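Local atomic coordinates of FAD:protein FMN transferase (Pseudomonas stutzeri ATCC 14405 = CCUG 16156, PDB entry 5MGY), a protein that probably uses FAD to attach FMN covalently to threonines of target proteins, and matures NosR, which is required for nitrous oxide reduction. Residues Val164-Val167 / Ile168-Leu171; Leu46-Leu49 / Asp50-Ser54; Val299-Glu302 / Gly303-Phe306; Met278-Gly281 / Pro282-Leu286. All coordinates share one frame; numbering follows the deposited sequence.

Interaction 1. Residues Val164-Val167 / Ile168-Leu171; sequences VDLV and IDRL
I168 lies beside V164, one helical turn earlier, and both side chains point the same way. Their ends meet where V164 CG1 stands 4.1 Å from I168 CD1. I168 CG1 is anti to the carbonyl carbon (chi1 -70°), which runs the branch back over the previous turn, with I168 CG1 3.4 Å from V164 O. V167 CG1 also comes within 4.2 Å of L171 CG, one turn on. The backbone is that of a regular alpha helix. I168 N donates to V164 O at 3.0 Å, and D169 N to D165 O and L171 N to V167 O continue the pattern. R170 N gives its main bond to L166 O and a weak second one to V167 O.

The apolar residues face the fold. V164, V167 and I168 rest on strand 179-183, through I183, V181 and Y179, while V167 and L171 also touch V42, I45 and L38 of helix 35-53. With only the methyl group of an alanine at I168, V164 CG1 would probably lose its neighbour and a gap would open against Y179 and V181.

The charged side chains have partners elsewhere. D165 bonds to T267 and to the backbone N of L268, at the start of helix 267-292, and R170 forms a salt bridge with E41. D165 OD1 and D169 OD1 stay 6.5 Å apart, so any repulsion between them is likely to be modest. The chemistry is that of an amphipathic helix: aliphatic side chains pack on strand 179-183 and helix 35-53, while the charged D165 and R170 are paired beyond the helix.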
ATOM      1  N   VAL A 164      -4.871   0.714   7.952  1.00 29.29           N
ATOM      2  CA  VAL A 164      -4.969  -0.541   8.668  1.00 29.53           C
ATOM      3  C   VAL A 164      -4.282  -0.374  10.023  1.00 30.44           C
ATOM      4  O   VAL A 164      -4.810  -0.799  11.067  1.00 30.69           O
ATOM      5  CB  VAL A 164      -4.318  -1.672   7.828  1.00 29.60           C
ATOM      6  CG1 VAL A 164      -4.025  -2.936   8.654  1.00 30.82           C
ATOM      7  CG2 VAL A 164      -5.224  -2.035   6.680  1.00 29.90           C
ATOM      8  N   ASP A 165      -3.104   0.260  10.009  1.00 30.58           N
ATOM      9  CA  ASP A 165      -2.329   0.417  11.227  1.00 29.65           C
ATOM     10  C   ASP A 165      -3.111   1.340  12.156  1.00 31.60           C
ATOM     11  O   ASP A 165      -3.264   0.989  13.329  1.00 35.66           O
ATOM     12  CB  ASP A 165      -0.897   0.925  11.000  1.00 27.75           C
ATOM     13  CG  ASP A 165       0.048  -0.114  10.381  1.00 28.21           C
ATOM     14  OD1 ASP A 165      -0.161  -1.348  10.545  1.00 29.53           O
ATOM     15  OD2 ASP A 165       1.072   0.293   9.739  1.00 27.95           O
ATOM     16  N   LEU A 166      -3.653   2.447  11.638  1.00 29.91           N
ATOM     17  CA  LEU A 166      -4.452   3.350  12.476  1.00 30.74           C
ATOM     18  C   LEU A 166      -5.684   2.679  13.084  1.00 30.46           C
ATOM     19  O   LEU A 166      -5.953   2.849  14.267  1.00 31.93           O
ATOM     20  CB  LEU A 166      -4.852   4.649  11.751  1.00 29.38           C
ATOM     21  CG  LEU A 166      -3.699   5.624  11.412  1.00 30.36           C
ATOM     22  CD1 LEU A 166      -4.242   6.722  10.468  1.00 30.53           C
ATOM     23  CD2 LEU A 166      -2.946   6.169  12.648  1.00 27.97           C
ATOM     24  N   VAL A 167      -6.411   1.913  12.293  1.00 30.95           N
ATOM     25  CA  VAL A 167      -7.551   1.202  12.812  1.00 33.62           C
ATOM     26  C   VAL A 167      -7.117   0.251  13.923  1.00 35.73           C
ATOM     27  O   VAL A 167      -7.735   0.199  14.946  1.00 37.95           O
ATOM     28  CB  VAL A 167      -8.315   0.462  11.706  1.00 33.55           C
ATOM     29  CG1 VAL A 167      -9.343  -0.505  12.296  1.00 33.67           C
ATOM     30  CG2 VAL A 167      -8.998   1.485  10.815  1.00 32.95           C
ATOM     31  N   ILE A 168      -6.026  -0.461  13.736  1.00 39.69           N
ATOM     32  CA  ILE A 168      -5.512  -1.333  14.795  1.00 40.84           C
ATOM     33  C   ILE A 168      -5.083  -0.579  16.077  1.00 40.80           C
ATOM     34  O   ILE A 168      -5.291  -1.061  17.168  1.00 44.73           O
ATOM     35  CB  ILE A 168      -4.400  -2.245  14.257  1.00 41.10           C
ATOM     36  CG1 ILE A 168      -5.021  -3.280  13.322  1.00 41.86           C
ATOM     37  CG2 ILE A 168      -3.657  -2.969  15.379  1.00 40.95           C
ATOM     38  CD1 ILE A 168      -4.008  -4.125  12.548  1.00 42.56           C
ATOM     39  N   ASP A 169      -4.478   0.579  15.983  1.00 42.98           N
ATOM     40  CA  ASP A 169      -4.144   1.299  17.210  1.00 46.08           C
ATOM     41  C   ASP A 169      -5.428   1.560  18.014  1.00 45.99           C
ATOM     42  O   ASP A 169      -5.422   1.467  19.243  1.00 44.25           O
ATOM     43  CB  ASP A 169      -3.386   2.604  16.920  1.00 46.35           C
ATOM     44  CG  ASP A 169      -1.981   2.358  16.311  1.00 50.83           C
ATOM     45  OD1 ASP A 169      -1.426   1.237  16.414  1.00 56.69           O
ATOM     46  OD2 ASP A 169      -1.406   3.291  15.695  1.00 53.77           O
ATOM     47  N   ARG A 170      -6.516   1.851  17.302  1.00 46.95           N
ATOM     48  CA  ARG A 170      -7.794   2.170  17.924  1.00 50.84           C
ATOM     49  C   ARG A 170      -8.525   1.030  18.526  1.00 49.60           C
ATOM     50  O   ARG A 170      -9.181   1.226  19.535  1.00 52.28           O
ATOM     51  CB  ARG A 170      -8.765   2.818  16.955  1.00 54.43           C
ATOM     52  CG  ARG A 170      -8.523   4.309  16.814  1.00 62.83           C
ATOM     53  CD  ARG A 170      -8.593   5.093  18.125  1.00 66.06           C
ATOM     54  NE  ARG A 170      -9.913   5.055  18.774  1.00 67.99           N
ATOM     55  CZ  ARG A 170     -10.148   5.476  20.026  1.00 68.81           C
ATOM     56  NH1 ARG A 170      -9.130   5.921  20.774  1.00 69.99           N
ATOM     57  NH2 ARG A 170     -11.385   5.427  20.544  1.00 62.32           N
ATOM     58  N   LEU A 171      -8.490  -0.125  17.869  1.00 45.70           N
ATOM     59  CA  LEU A 171      -9.035  -1.346  18.429  1.00 41.47           C
ATOM     60  C   LEU A 171      -8.252  -1.735  19.673  1.00 40.89           C
ATOM     61  O   LEU A 171      -8.858  -2.182  20.628  1.00 39.18           O
ATOM     62  CB  LEU A 171      -8.986  -2.500  17.432  1.00 40.11           C
ATOM     63  CG  LEU A 171      -9.653  -2.373  16.085  1.00 39.00           C
ATOM     64  CD1 LEU A 171      -9.794  -3.765  15.524  1.00 40.39           C
ATOM     65  CD2 LEU A 171     -10.997  -1.708  16.176  1.00 39.06           C
TER

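Interaction 2. Residues Leu46-Leu49 / Asp50-Ser54; sequences LGQL and DKQLS. Unlike the reference sequence in segment 46-49: Q48 (reference Glu).
D50 N donates to L46 O at 3.2 Å, an i to i+4 bond of the helix. D50 CG is anti to the backbone N (chi1 -153°), and the carboxylate leads away from the earlier turn. A long, weak ion pair links it to R57. K51 N follows with a bond to G47 O. The K51 chain bends at chi2, and NZ forms a salt bridge with D61, beyond the helix. Q52 N bonds to Q48 O at 2.9 Å. The Q52 side chain lies alongside that of Q48, with the two amide planes only 17° apart and their NE2 atoms 3.8 Å from each other. Both chains lie on M79 of helix 78-93. This is the last part of helix 35-53, with regular i to i+4 bonding. L53 N closes its turn on L49 O at 2.8 Å. L53 CD1 packs side by side with L49 CD2, at 3.6 Å. This leucine pair is buried: L49 faces Y162 and A163 of helix 159-173, and L53 faces L83 and F155. S54 is the first residue to leave the helical backbone angles. Its N makes a weak bond to D50 O, and its OG bonds to the backbone N of Y56.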
ATOM      1  N   LEU A  46     -11.272   6.839   8.319  1.00 37.97           N
ATOM      2  CA  LEU A  46     -11.293   6.911   6.869  1.00 40.35           C
ATOM      3  C   LEU A  46     -11.688   8.237   6.350  1.00 44.28           C
ATOM      4  O   LEU A  46     -11.331   8.583   5.249  1.00 49.65           O
ATOM      5  CB  LEU A  46     -12.231   5.877   6.283  1.00 38.99           C
ATOM      6  CG  LEU A  46     -11.698   4.464   6.474  1.00 39.94           C
ATOM      7  CD1 LEU A  46     -12.586   3.475   5.768  1.00 39.79           C
ATOM      8  CD2 LEU A  46     -10.255   4.339   5.955  1.00 39.61           C
ATOM      9  N   GLY A  47     -12.473   8.979   7.121  1.00 49.03           N
ATOM     10  CA  GLY A  47     -12.829  10.331   6.750  1.00 47.11           C
ATOM     11  C   GLY A  47     -11.647  11.236   6.882  1.00 43.67           C
ATOM     12  O   GLY A  47     -11.493  12.088   6.036  1.00 46.74           O
ATOM     13  N   GLN A  48     -10.858  11.086   7.941  1.00 38.65           N
ATOM     14  CA  GLN A  48      -9.720  11.928   8.096  1.00 43.92           C
ATOM     15  C   GLN A  48      -8.733  11.661   6.953  1.00 46.21           C
ATOM     16  O   GLN A  48      -8.102  12.590   6.449  1.00 50.14           O
ATOM     17  CB  GLN A  48      -8.987  11.654   9.366  1.00 46.03           C
ATOM     18  CG  GLN A  48      -9.604  12.167  10.616  1.00 49.31           C
ATOM     19  CD  GLN A  48      -8.819  11.662  11.808  1.00 51.95           C
ATOM     20  OE1 GLN A  48      -9.344  10.916  12.666  1.00 49.87           O
ATOM     21  NE2 GLN A  48      -7.515  12.023  11.848  1.00 53.41           N
ATOM     22  N   LEU A  49      -8.565  10.398   6.569  1.00 43.31           N
ATOM     23  CA  LEU A  49      -7.583  10.088   5.550  1.00 42.43           C
ATOM     24  C   LEU A  49      -7.988  10.715   4.259  1.00 42.60           C
ATOM     25  O   LEU A  49      -7.153  11.280   3.570  1.00 43.19           O
ATOM     26  CB  LEU A  49      -7.384   8.594   5.358  1.00 39.77           C
ATOM     27  CG  LEU A  49      -6.665   7.895   6.499  1.00 38.35           C
ATOM     28  CD1 LEU A  49      -6.845   6.396   6.436  1.00 38.46           C
ATOM     29  CD2 LEU A  49      -5.210   8.137   6.455  1.00 38.05           C
ATOM     30  N   ASP A  50      -9.266  10.647   3.947  1.00 42.63           N
ATOM     31  CA  ASP A  50      -9.754  11.188   2.705  1.00 45.87           C
ATOM     32  C   ASP A  50      -9.605  12.728   2.680  1.00 47.77           C
ATOM     33  O   ASP A  50      -9.256  13.310   1.690  1.00 52.47           O
ATOM     34  CB  ASP A  50     -11.189  10.805   2.577  1.00 49.88           C
ATOM     35  CG  ASP A  50     -11.661  10.715   1.137  1.00 55.22           C
ATOM     36  OD1 ASP A  50     -12.219   9.763   0.753  1.00 56.79           O
ATOM     37  OD2 ASP A  50     -11.616  11.565   0.302  1.00 61.14           O
ATOM     38  N   LYS A  51      -9.869  13.372   3.788  1.00 49.53           N
ATOM     39  CA  LYS A  51      -9.837  14.819   3.851  1.00 49.81           C
ATOM     40  C   LYS A  51      -8.406  15.305   3.780  1.00 45.57           C
ATOM     41  O   LYS A  51      -8.183  16.308   3.171  1.00 48.22           O
ATOM     42  CB  LYS A  51     -10.518  15.312   5.157  1.00 50.38           C
ATOM     43  CG  LYS A  51     -10.995  16.734   5.121  1.00 52.02           C
ATOM     44  CD  LYS A  51      -9.942  17.726   5.566  1.00 54.90           C
ATOM     45  CE  LYS A  51     -10.334  19.129   5.111  1.00 58.07           C
ATOM     46  NZ  LYS A  51      -9.148  20.024   5.049  1.00 59.52           N
ATOM     47  N   GLN A  52      -7.479  14.619   4.454  1.00 42.69           N
ATOM     48  CA  GLN A  52      -6.075  15.027   4.529  1.00 41.51           C
ATOM     49  C   GLN A  52      -5.318  14.616   3.228  1.00 39.48           C
ATOM     50  O   GLN A  52      -4.620  15.439   2.652  1.00 41.03           O
ATOM     51  CB  GLN A  52      -5.373  14.496   5.829  1.00 40.78           C
ATOM     52  CG  GLN A  52      -5.940  15.013   7.161  1.00 40.02           C
ATOM     53  CD  GLN A  52      -5.059  14.728   8.380  1.00 40.61           C
ATOM     54  OE1 GLN A  52      -3.866  14.906   8.363  1.00 45.63           O
ATOM     55  NE2 GLN A  52      -5.655  14.316   9.447  1.00 43.79           N
ATOM     56  N   LEU A  53      -5.526  13.404   2.718  1.00 37.14           N
ATOM     57  CA  LEU A  53      -4.570  12.790   1.742  1.00 35.45           C
ATOM     58  C   LEU A  53      -5.081  12.499   0.346  1.00 35.82           C
ATOM     59  O   LEU A  53      -4.278  12.271  -0.501  1.00 35.76           O
ATOM     60  CB  LEU A  53      -4.059  11.457   2.253  1.00 32.87           C
ATOM     61  CG  LEU A  53      -3.572  11.310   3.685  1.00 31.68           C
ATOM     62  CD1 LEU A  53      -3.309   9.853   3.978  1.00 29.99           C
ATOM     63  CD2 LEU A  53      -2.317  12.111   3.876  1.00 31.36           C
ATOM     64  N   SER A  54      -6.383  12.434   0.101  1.00 37.79           N
ATOM     65  CA  SER A  54      -6.879  12.172  -1.253  1.00 37.78           C
ATOM     66  C   SER A  54      -6.666  13.314  -2.234  1.00 38.81           C
ATOM     67  O   SER A  54      -7.104  14.421  -2.032  1.00 41.95           O
ATOM     68  CB  SER A  54      -8.353  11.912  -1.250  1.00 39.21           C
ATOM     69  OG  SER A  54      -8.762  11.599  -2.551  1.00 38.25           O
TER

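Interaction 3. Residues Val299-Glu302 / Gly303-Phe306; sequences VVRE and GQGF
V299 meets F306 across a tight hairpin, with V299 CG1 3.9 Å from the F306 ring atom CD1. The V300 side chain points away from the 303-306 segment, but its carbonyl O faces back across the strands. F306 CA makes a CA-H...O contact with V300 O at 3.3 Å, and this oxygen lies near the plane of the F306 ring, at the edge.

R301 pairs with F306 as an antiparallel non-hydrogen-bonded pair, and both side chains lie on the same face of the sheet. R301 CB is 3.6 Å from F306 CE1. The chain then bends at chi2 and chi3 and passes over the loop: R301 CD is 3.2 Å from G305 O, and R301 NH2 is 3.2 Å from Q304 CA. The guanidinium and ring planes are 80° apart. If R301 were an alanine, the F306 ring would probably lose part of its packing, and Q304 and G305 the side chain that now lies against them.

E302 N donates to G305 O at 3.0 Å across the turn, from above the carbonyl plane. Between them, G303 and Q304 both have positive phi, in the left-handed region, as do the two central residues of a type I' turn.

The hairpin joins strand 295-301 to strand 306-310, the outermost strand on this side of the sheet. V299 bonds to A258 and A259 of strand 257-264 on its other side. F306 packs edge-to-face on Y230 and against P206, and R301 touches Y233.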
ATOM      1  N   VAL A 299       5.153 -13.122  -8.138  1.00 40.45           N
ATOM      2  CA  VAL A 299       4.490 -13.877  -9.191  1.00 42.84           C
ATOM      3  C   VAL A 299       4.929 -13.338 -10.542  1.00 44.60           C
ATOM      4  O   VAL A 299       4.470 -12.293 -11.008  1.00 42.16           O
ATOM      5  CB  VAL A 299       2.964 -13.878  -9.077  1.00 47.01           C
ATOM      6  CG1 VAL A 299       2.357 -14.793 -10.118  1.00 47.50           C
ATOM      7  CG2 VAL A 299       2.570 -14.431  -7.726  1.00 50.60           C
ATOM      8  N   VAL A 300       5.809 -14.109 -11.172  1.00 49.34           N
ATOM      9  CA  VAL A 300       6.427 -13.771 -12.434  1.00 52.29           C
ATOM     10  C   VAL A 300       5.814 -14.622 -13.516  1.00 58.13           C
ATOM     11  O   VAL A 300       5.660 -15.890 -13.393  1.00 67.16           O
ATOM     12  CB  VAL A 300       7.934 -14.027 -12.419  1.00 51.22           C
ATOM     13  CG1 VAL A 300       8.543 -13.436 -13.671  1.00 50.66           C
ATOM     14  CG2 VAL A 300       8.564 -13.475 -11.155  1.00 48.87           C
ATOM     15  N   ARG A 301       5.404 -13.869 -14.532  1.00 58.71           N
ATOM     16  CA  ARG A 301       4.793 -14.371 -15.728  1.00 65.57           C
ATOM     17  C   ARG A 301       5.915 -14.793 -16.634  1.00 71.80           C
ATOM     18  O   ARG A 301       6.703 -13.990 -17.101  1.00 61.12           O
ATOM     19  CB  ARG A 301       3.995 -13.260 -16.362  1.00 68.12           C
ATOM     20  CG  ARG A 301       3.835 -13.351 -17.847  1.00 72.12           C
ATOM     21  CD  ARG A 301       2.980 -14.509 -18.225  1.00 78.98           C
ATOM     22  NE  ARG A 301       1.584 -14.155 -18.448  1.00 83.04           N
ATOM     23  CZ  ARG A 301       0.945 -14.456 -19.599  1.00 88.18           C
ATOM     24  NH1 ARG A 301      -0.318 -14.173 -19.764  1.00 87.14           N
ATOM     25  NH2 ARG A 301       1.549 -15.026 -20.611  1.00 90.10           N
ATOM     26  N   GLU A 302       5.988 -16.085 -16.834  1.00 85.22           N
ATOM     27  CA  GLU A 302       7.036 -16.672 -17.647  1.00 95.82           C
ATOM     28  C   GLU A 302       6.415 -17.656 -18.609  1.00 95.70           C
ATOM     29  O   GLU A 302       5.637 -18.503 -18.204  1.00 93.33           O
ATOM     30  CB  GLU A 302       8.066 -17.329 -16.704  1.00100.16           C
ATOM     31  CG  GLU A 302       9.289 -17.953 -17.324  1.00103.72           C
ATOM     32  CD  GLU A 302      10.428 -17.005 -17.738  1.00 98.63           C
ATOM     33  OE1 GLU A 302      10.856 -16.026 -17.065  1.00 93.04           O
ATOM     34  OE2 GLU A 302      10.922 -17.288 -18.819  1.00 91.58           O
ATOM     35  N   GLY A 303       6.741 -17.519 -19.885  1.00100.05           N
ATOM     36  CA  GLY A 303       6.279 -18.435 -20.919  1.00109.58           C
ATOM     37  C   GLY A 303       4.815 -18.849 -20.891  1.00117.64           C
ATOM     38  O   GLY A 303       4.483 -20.039 -20.788  1.00115.26           O
ATOM     39  N   GLN A 304       3.935 -17.863 -20.986  1.00119.11           N
ATOM     40  CA  GLN A 304       2.469 -18.104 -21.008  1.00119.61           C
ATOM     41  C   GLN A 304       2.021 -18.957 -19.828  1.00106.19           C
ATOM     42  O   GLN A 304       1.363 -19.973 -19.971  1.00106.11           O
ATOM     43  CB  GLN A 304       1.998 -18.693 -22.333  1.00128.29           C
ATOM     44  CG  GLN A 304       1.912 -17.658 -23.429  1.00134.07           C
ATOM     45  CD  GLN A 304       1.228 -18.132 -24.675  1.00140.07           C
ATOM     46  OE1 GLN A 304       0.816 -17.296 -25.466  1.00136.25           O
ATOM     47  NE2 GLN A 304       1.126 -19.458 -24.886  1.00148.24           N
ATOM     48  N   GLY A 305       2.476 -18.541 -18.664  1.00 93.95           N
ATOM     49  CA  GLY A 305       2.209 -19.219 -17.414  1.00 84.06           C
ATOM     50  C   GLY A 305       2.788 -18.374 -16.293  1.00 78.63           C
ATOM     51  O   GLY A 305       3.179 -17.198 -16.480  1.00 76.94           O
ATOM     52  N   PHE A 306       2.815 -18.951 -15.091  1.00 73.25           N
ATOM     53  CA  PHE A 306       3.416 -18.214 -13.981  1.00 69.10           C
ATOM     54  C   PHE A 306       4.441 -18.985 -13.183  1.00 65.47           C
ATOM     55  O   PHE A 306       4.284 -20.172 -12.968  1.00 67.13           O
ATOM     56  CB  PHE A 306       2.320 -17.700 -13.066  1.00 65.97           C
ATOM     57  CG  PHE A 306       1.465 -16.658 -13.690  1.00 66.52           C
ATOM     58  CD1 PHE A 306       1.945 -15.367 -13.906  1.00 64.30           C
ATOM     59  CD2 PHE A 306       0.174 -16.939 -14.070  1.00 63.66           C
ATOM     60  CE1 PHE A 306       1.157 -14.388 -14.486  1.00 60.92           C
ATOM     61  CE2 PHE A 306      -0.605 -15.957 -14.666  1.00 62.73           C
ATOM     62  CZ  PHE A 306      -0.123 -14.672 -14.859  1.00 61.30           C
TER

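Interaction 4. Residues Met278-Gly281 / Pro282-Leu286; sequences MVLG and PEKGL
L280 packs against the turn that follows it, and the close part of the contact is made by its CB. L280 CB lies 3.7 Å from G285 N and 3.9 Å from K284 CB. L280 CG is anti to the carbonyl carbon (chi1 -81°), which carries the branches along the next turn: L280 CD2 is 3.9 Å from K284 CB and L280 CD1 is 4.0 Å from K284 O. The backbone is joined at the same place, where G285 N donates to G281 O at 2.7 Å. G281 has a positive phi of 91°, with psi 174°, a conformation that favours glycine. G285 also has no side chain.

The outer side is looser. The K284 chain starts toward L280 and crosses it at about a right angle, then stays extended beyond CG and leads its amino group away. E283 is exposed too, and its side chain also leads away from the preceding turn.

P282 has no N-H to give, and the helix is kinked here: the N atoms of P282 and E283 make no bond to the turn before.

The kink lies within helix 267-292, whose earlier residues D271 and T275 bind the magnesium ion together with S157. P282 rests on L257 and V300, from strands 257-264 and 295-301, and on H255. M278 packs on V260, L280 on A97, and L286 on F298.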
ATOM      1  N   MET A 278       7.309  -3.960  -7.019  1.00 39.54           N
ATOM      2  CA  MET A 278       6.638  -4.009  -8.312  1.00 40.38           C
ATOM      3  C   MET A 278       7.227  -2.970  -9.285  1.00 41.71           C
ATOM      4  O   MET A 278       7.145  -3.150 -10.508  1.00 42.02           O
ATOM      5  CB  MET A 278       5.143  -3.780  -8.140  1.00 40.25           C
ATOM      6  CG  MET A 278       4.360  -3.533  -9.425  1.00 42.90           C
ATOM      7  SD  MET A 278       4.348  -4.892 -10.602  1.00 44.90           S
ATOM      8  CE  MET A 278       3.168  -5.979  -9.848  1.00 45.84           C
ATOM      9  N   VAL A 279       7.762  -1.869  -8.763  1.00 38.37           N
ATOM     10  CA  VAL A 279       8.464  -0.967  -9.617  1.00 38.55           C
ATOM     11  C   VAL A 279       9.673  -1.727 -10.105  1.00 38.28           C
ATOM     12  O   VAL A 279       9.897  -1.795 -11.288  1.00 39.48           O
ATOM     13  CB  VAL A 279       8.859   0.350  -8.898  1.00 39.11           C
ATOM     14  CG1 VAL A 279       9.914   1.156  -9.685  1.00 34.87           C
ATOM     15  CG2 VAL A 279       7.584   1.158  -8.611  1.00 39.55           C
ATOM     16  N   LEU A 280      10.423  -2.308  -9.186  1.00 38.63           N
ATOM     17  CA  LEU A 280      11.786  -2.798  -9.472  1.00 42.28           C
ATOM     18  C   LEU A 280      11.790  -3.957 -10.461  1.00 42.44           C
ATOM     19  O   LEU A 280      12.693  -4.070 -11.297  1.00 41.86           O
ATOM     20  CB  LEU A 280      12.545  -3.210  -8.163  1.00 42.57           C
ATOM     21  CG  LEU A 280      13.175  -2.063  -7.365  1.00 42.29           C
ATOM     22  CD1 LEU A 280      13.690  -2.582  -6.030  1.00 42.90           C
ATOM     23  CD2 LEU A 280      14.273  -1.368  -8.168  1.00 41.05           C
ATOM     24  N   GLY A 281      10.756  -4.780 -10.357  1.00 41.53           N
ATOM     25  CA  GLY A 281      10.626  -5.999 -11.129  1.00 43.22           C
ATOM     26  C   GLY A 281      11.190  -7.262 -10.510  1.00 42.67           C
ATOM     27  O   GLY A 281      11.876  -7.200  -9.470  1.00 43.11           O
ATOM     28  N   PRO A 282      10.949  -8.412 -11.171  1.00 44.99           N
ATOM     29  CA  PRO A 282      11.394  -9.742 -10.646  1.00 49.08           C
ATOM     30  C   PRO A 282      12.895  -9.860 -10.256  1.00 51.79           C
ATOM     31  O   PRO A 282      13.207 -10.419  -9.203  1.00 52.65           O
ATOM     32  CB  PRO A 282      11.032 -10.725 -11.762  1.00 48.36           C
ATOM     33  CG  PRO A 282      10.301  -9.933 -12.819  1.00 48.04           C
ATOM     34  CD  PRO A 282      10.605  -8.483 -12.597  1.00 46.28           C
ATOM     35  N   GLU A 283      13.795  -9.299 -11.046  1.00 55.06           N
ATOM     36  CA  GLU A 283      15.185  -9.410 -10.717  1.00 62.45           C
ATOM     37  C   GLU A 283      15.559  -8.432  -9.623  1.00 58.31           C
ATOM     38  O   GLU A 283      15.907  -8.882  -8.547  1.00 56.45           O
ATOM     39  CB  GLU A 283      16.070  -9.172 -11.928  1.00 74.45           C
ATOM     40  CG  GLU A 283      15.994 -10.184 -13.048  1.00 81.30           C
ATOM     41  CD  GLU A 283      17.241 -10.117 -13.921  1.00 99.46           C
ATOM     42  OE1 GLU A 283      18.091  -9.201 -13.735  1.00118.59           O
ATOM     43  OE2 GLU A 283      17.404 -10.984 -14.802  1.00107.14           O
ATOM     44  N   LYS A 284      15.515  -7.115  -9.894  1.00 58.54           N
ATOM     45  CA  LYS A 284      15.987  -6.130  -8.890  1.00 59.20           C
ATOM     46  C   LYS A 284      15.187  -6.224  -7.602  1.00 52.97           C
ATOM     47  O   LYS A 284      15.757  -6.006  -6.492  1.00 50.04           O
ATOM     48  CB  LYS A 284      15.937  -4.715  -9.432  1.00 64.40           C
ATOM     49  CG  LYS A 284      17.052  -4.417 -10.385  1.00 67.59           C
ATOM     50  CD  LYS A 284      16.789  -3.261 -11.323  1.00 65.18           C
ATOM     51  CE  LYS A 284      17.655  -3.503 -12.533  1.00 69.42           C
ATOM     52  NZ  LYS A 284      17.328  -2.499 -13.540  1.00 75.62           N
ATOM     53  N   GLY A 285      13.904  -6.593  -7.781  1.00 45.23           N
ATOM     54  CA  GLY A 285      12.993  -6.874  -6.687  1.00 47.79           C
ATOM     55  C   GLY A 285      13.517  -7.851  -5.675  1.00 48.04           C
ATOM     56  O   GLY A 285      13.768  -7.505  -4.519  1.00 49.89           O
ATOM     57  N   LEU A 286      13.714  -9.074  -6.144  1.00 53.49           N
ATOM     58  CA  LEU A 286      14.378 -10.135  -5.353  1.00 55.93           C
ATOM     59  C   LEU A 286      15.723  -9.830  -4.662  1.00 53.66           C
ATOM     60  O   LEU A 286      15.974 -10.272  -3.518  1.00 49.69           O
ATOM     61  CB  LEU A 286      14.582 -11.337  -6.227  1.00 59.66           C
ATOM     62  CG  LEU A 286      13.493 -12.342  -5.962  1.00 64.65           C
ATOM     63  CD1 LEU A 286      13.474 -13.323  -7.142  1.00 65.86           C
ATOM     64  CD2 LEU A 286      13.737 -13.027  -4.603  1.00 63.02           C
TER

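Overall arrangement
The four contacts follow one another along the chain, and none nests in or crosses another. Interaction 2 comes first, at the C-terminal end of helix 35-53. Interaction 1 follows in helix 159-173, about 15 Å away between centres; the two helices pack together. Interaction 4 lies in helix 267-292, on the opposite side of the chain's centre from both. Interaction 3 comes last and closes the one hairpin loop of the set, between strands 295-301 and 306-310. It touches interaction 4 directly, with V300 CG2 3.7 Å from P282 CB. Helix 267-292 thus joins the magnesium site to this edge of the antiparallel sheet.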